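PDB 4NHB: TRAP dicarboxylate transporter-DctP subunit from Desulfovibrio desulfuricans subsp. desulfuricans, which binds sn-glycerol-3-phosphate and probably delivers it, as the periplasmic solute-binding component, to a TRAP transporter. Local coordinates for residues Gly40-Ile45 with Pro212-Val217. Numbering follows the deposited sequence.
Sequences GEPETI and PLADIV
Glu41 and Asp215 bring their carboxylates together at the starts of two helices, 42-57 and 213-218, beside the bound sn-glycerol-3-phosphate. The two flat groups lie nearly coplanar, their planes 17° apart, and Glu41 OE1 faces Asp215 OD1. That oxygen pair is modelled 2.4 Å apart, too close for its exact length to carry weight. Glu41 is the N-cap of its helix. With CG anti to the backbone N (chi1 -155°) and the chain bent at chi2, the carboxylate divides its work: OE2 turns back to accept from Glu43 N at 2.9 Å, nearly along its C-O axis, while OE1 is left pointing across to the other helix. An acidic residue suits this place because the first turn of a helix offers N-H groups with no carbonyl before them to bond. Asp215, in the first turn of helix 213-218, has CG beside its backbone N and opposite the carbonyl carbon (chi1 -74°), which turns the carboxylate toward Glu41; its OD2 forms a salt bridge with Lys37, a ligand-binding residue. Alongside the acids, Pro42 sets its CD, with CG a little farther off, against the Ala214 methyl, CD to CB at 3.5 Å, a tight apolar fit. Proline is well placed in a first helical turn, where its missing N-H costs no helical bond, and alanine lets the backbones approach, with Glu41 CA 6.0 Å from Ala214 CA. A water donates to both Gly40 O and Ala214 O, at 3.2 and 2.8 Å, bridging the backbones. Lys37 and the helix N-termini would probably ease the negative charge gathered here, and the Asp215 salt bridge probably helps hold Lys37, which binds the ligand, in place.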
ATOM      1  N   GLY A  40      -3.892  -2.593 -14.172  1.00 14.41           N
ATOM      2  CA  GLY A  40      -4.363  -1.221 -14.201  1.00 13.34           C
ATOM      3  C   GLY A  40      -4.385  -0.565 -12.835  1.00 19.06           C
ATOM      4  O   GLY A  40      -4.832   0.549 -12.707  1.00 18.43           O
ATOM      5  N   GLU A  41      -3.928  -1.273 -11.810  1.00 11.01           N
ATOM      6  CA  GLU A  41      -3.887  -0.716 -10.451  1.00 12.81           C
ATOM      7  C   GLU A  41      -2.440  -0.271 -10.208  1.00 16.83           C
ATOM      8  O   GLU A  41      -1.501  -0.894 -10.718  1.00 15.07           O
ATOM      9  CB  GLU A  41      -4.360  -1.776  -9.452  1.00 10.78           C
ATOM     10  CG  GLU A  41      -4.935  -1.248  -8.122  1.00 12.17           C
ATOM     11  CD  GLU A  41      -3.899  -1.180  -7.008  1.00 11.66           C
ATOM     12  OE1 GLU A  41      -4.285  -1.020  -5.819  1.00  7.08           O
ATOM     13  OE2 GLU A  41      -2.690  -1.198  -7.328  1.00  8.98           O
ATOM     14  N   PRO A  42      -2.243   0.832  -9.455  1.00 16.85           N
ATOM     15  CA  PRO A  42      -0.877   1.372  -9.389  1.00 12.09           C
ATOM     16  C   PRO A  42       0.223   0.407  -8.987  1.00 11.19           C
ATOM     17  O   PRO A  42       1.288   0.550  -9.583  1.00 16.43           O
ATOM     18  CB  PRO A  42      -0.982   2.538  -8.408  1.00 15.95           C
ATOM     19  CG  PRO A  42      -2.455   2.979  -8.502  1.00 18.87           C
ATOM     20  CD  PRO A  42      -3.239   1.708  -8.812  1.00 17.94           C
ATOM     21  N   GLU A  43      -0.007  -0.555  -8.082  1.00 10.21           N
ATOM     22  CA  GLU A  43       1.043  -1.517  -7.716  1.00 10.84           C
ATOM     23  C   GLU A  43       1.512  -2.279  -8.958  1.00 14.97           C
ATOM     24  O   GLU A  43       2.714  -2.330  -9.287  1.00 11.48           O
ATOM     25  CB  GLU A  43       0.555  -2.468  -6.633  1.00 15.62           C
ATOM     26  CG  GLU A  43       1.652  -3.399  -6.121  1.00 12.70           C
ATOM     27  CD  GLU A  43       1.124  -4.520  -5.255  1.00 17.67           C
ATOM     28  OE1 GLU A  43       0.695  -5.594  -5.761  1.00 14.07           O
ATOM     29  OE2 GLU A  43       1.218  -4.363  -4.043  1.00 17.71           O
ATOM     30  N   THR A  44       0.548  -2.796  -9.695  1.00 12.50           N
ATOM     31  CA  THR A  44       0.809  -3.619 -10.850  1.00 10.17           C
ATOM     32  C   THR A  44       1.457  -2.848 -12.001  1.00 10.64           C
ATOM     33  O   THR A  44       2.363  -3.354 -12.648  1.00  9.11           O
ATOM     34  CB  THR A  44      -0.481  -4.243 -11.315  1.00 14.44           C
ATOM     35  OG1 THR A  44      -1.094  -4.897 -10.198  1.00 11.61           O
ATOM     36  CG2 THR A  44      -0.221  -5.252 -12.408  1.00 15.92           C
ATOM     37  N   ILE A  45       0.944  -1.656 -12.281  1.00 13.47           N
ATOM     38  CA  ILE A  45       1.577  -0.750 -13.238  1.00 16.93           C
ATOM     39  C   ILE A  45       3.055  -0.529 -12.859  1.00 13.23           C
ATOM     40  O   ILE A  45       3.947  -0.599 -13.698  1.00 21.49           O
ATOM     41  CB  ILE A  45       0.861   0.604 -13.239  1.00 23.91           C
ATOM     42  CG1 ILE A  45      -0.599   0.434 -13.680  1.00 23.78           C
ATOM     43  CG2 ILE A  45       1.615   1.583 -14.145  1.00 24.25           C
ATOM     44  CD1 ILE A  45      -1.476   1.658 -13.392  1.00 15.56           C
ATOM     45  N   PRO A 212      -8.284   2.602  -1.336  1.00  9.37           N
ATOM     46  CA  PRO A 212      -7.957   3.631  -2.322  1.00  8.78           C
ATOM     47  C   PRO A 212      -8.961   3.620  -3.489  1.00 10.14           C
ATOM     48  O   PRO A 212      -9.540   2.560  -3.796  1.00  8.54           O
ATOM     49  CB  PRO A 212      -6.568   3.196  -2.841  1.00 10.42           C
ATOM     50  CG  PRO A 212      -5.994   2.342  -1.765  1.00 10.92           C
ATOM     51  CD  PRO A 212      -7.191   1.630  -1.136  1.00  5.76           C
ATOM     52  N   LEU A 213      -9.132   4.753  -4.159  1.00  4.37           N
ATOM     53  CA  LEU A 213     -10.056   4.803  -5.280  1.00 10.02           C
ATOM     54  C   LEU A 213      -9.645   3.871  -6.386  1.00 13.62           C
ATOM     55  O   LEU A 213     -10.503   3.320  -7.066  1.00 10.76           O
ATOM     56  CB  LEU A 213     -10.187   6.221  -5.830  1.00  4.11           C
ATOM     57  CG  LEU A 213     -11.040   7.146  -4.939  1.00 12.01           C
ATOM     58  CD1 LEU A 213     -10.677   8.611  -5.109  1.00 15.39           C
ATOM     59  CD2 LEU A 213     -12.526   6.938  -5.194  1.00 15.63           C
ATOM     60  N   ALA A 214      -8.350   3.647  -6.550  1.00 12.19           N
ATOM     61  CA  ALA A 214      -7.894   2.743  -7.586  1.00 14.33           C
ATOM     62  C   ALA A 214      -8.525   1.354  -7.397  1.00 12.22           C
ATOM     63  O   ALA A 214      -8.913   0.697  -8.352  1.00  9.45           O
ATOM     64  CB  ALA A 214      -6.343   2.637  -7.585  1.00  9.96           C
ATOM     65  N   ASP A 215      -8.642   0.931  -6.149  1.00  9.53           N
ATOM     66  CA  ASP A 215      -9.172  -0.395  -5.839  1.00  9.13           C
ATOM     67  C   ASP A 215     -10.693  -0.387  -5.921  1.00 14.91           C
ATOM     68  O   ASP A 215     -11.313  -1.320  -6.464  1.00  8.05           O
ATOM     69  CB  ASP A 215      -8.668  -0.846  -4.455  1.00  6.81           C
ATOM     70  CG  ASP A 215      -7.203  -1.259  -4.456  1.00 13.68           C
ATOM     71  OD1 ASP A 215      -6.640  -1.392  -5.572  1.00 12.51           O
ATOM     72  OD2 ASP A 215      -6.627  -1.453  -3.324  1.00  8.00           O
ATOM     73  N   ILE A 216     -11.308   0.692  -5.447  1.00 13.17           N
ATOM     74  CA  ILE A 216     -12.753   0.797  -5.517  1.00  8.77           C
ATOM     75  C   ILE A 216     -13.234   0.746  -6.959  1.00 15.65           C
ATOM     76  O   ILE A 216     -14.212   0.068  -7.246  1.00 10.59           O
ATOM     77  CB  ILE A 216     -13.245   2.085  -4.858  1.00  8.62           C
ATOM     78  CG1 ILE A 216     -13.072   1.991  -3.355  1.00  8.70           C
ATOM     79  CG2 ILE A 216     -14.678   2.368  -5.246  1.00 11.34           C
ATOM     80  CD1 ILE A 216     -13.111   3.344  -2.663  1.00 10.92           C
ATOM     81  N   VAL A 217     -12.546   1.438  -7.875  1.00  8.60           N
ATOM     82  CA  VAL A 217     -12.951   1.415  -9.270  1.00  8.63           C
ATOM     83  C   VAL A 217     -12.553   0.113  -9.959  1.00 14.24           C
ATOM     84  O   VAL A 217     -13.325  -0.463 -10.712  1.00 16.13           O
ATOM     85  CB  VAL A 217     -12.364   2.621 -10.038  1.00 15.98           C
ATOM     86  CG1 VAL A 217     -12.352   2.361 -11.559  1.00 22.62           C
ATOM     87  CG2 VAL A 217     -13.158   3.862  -9.670  1.00 20.81           C
TER
HETATM   88  O   HOH W   1      -7.210   0.690 -10.634  1.00 24.49           O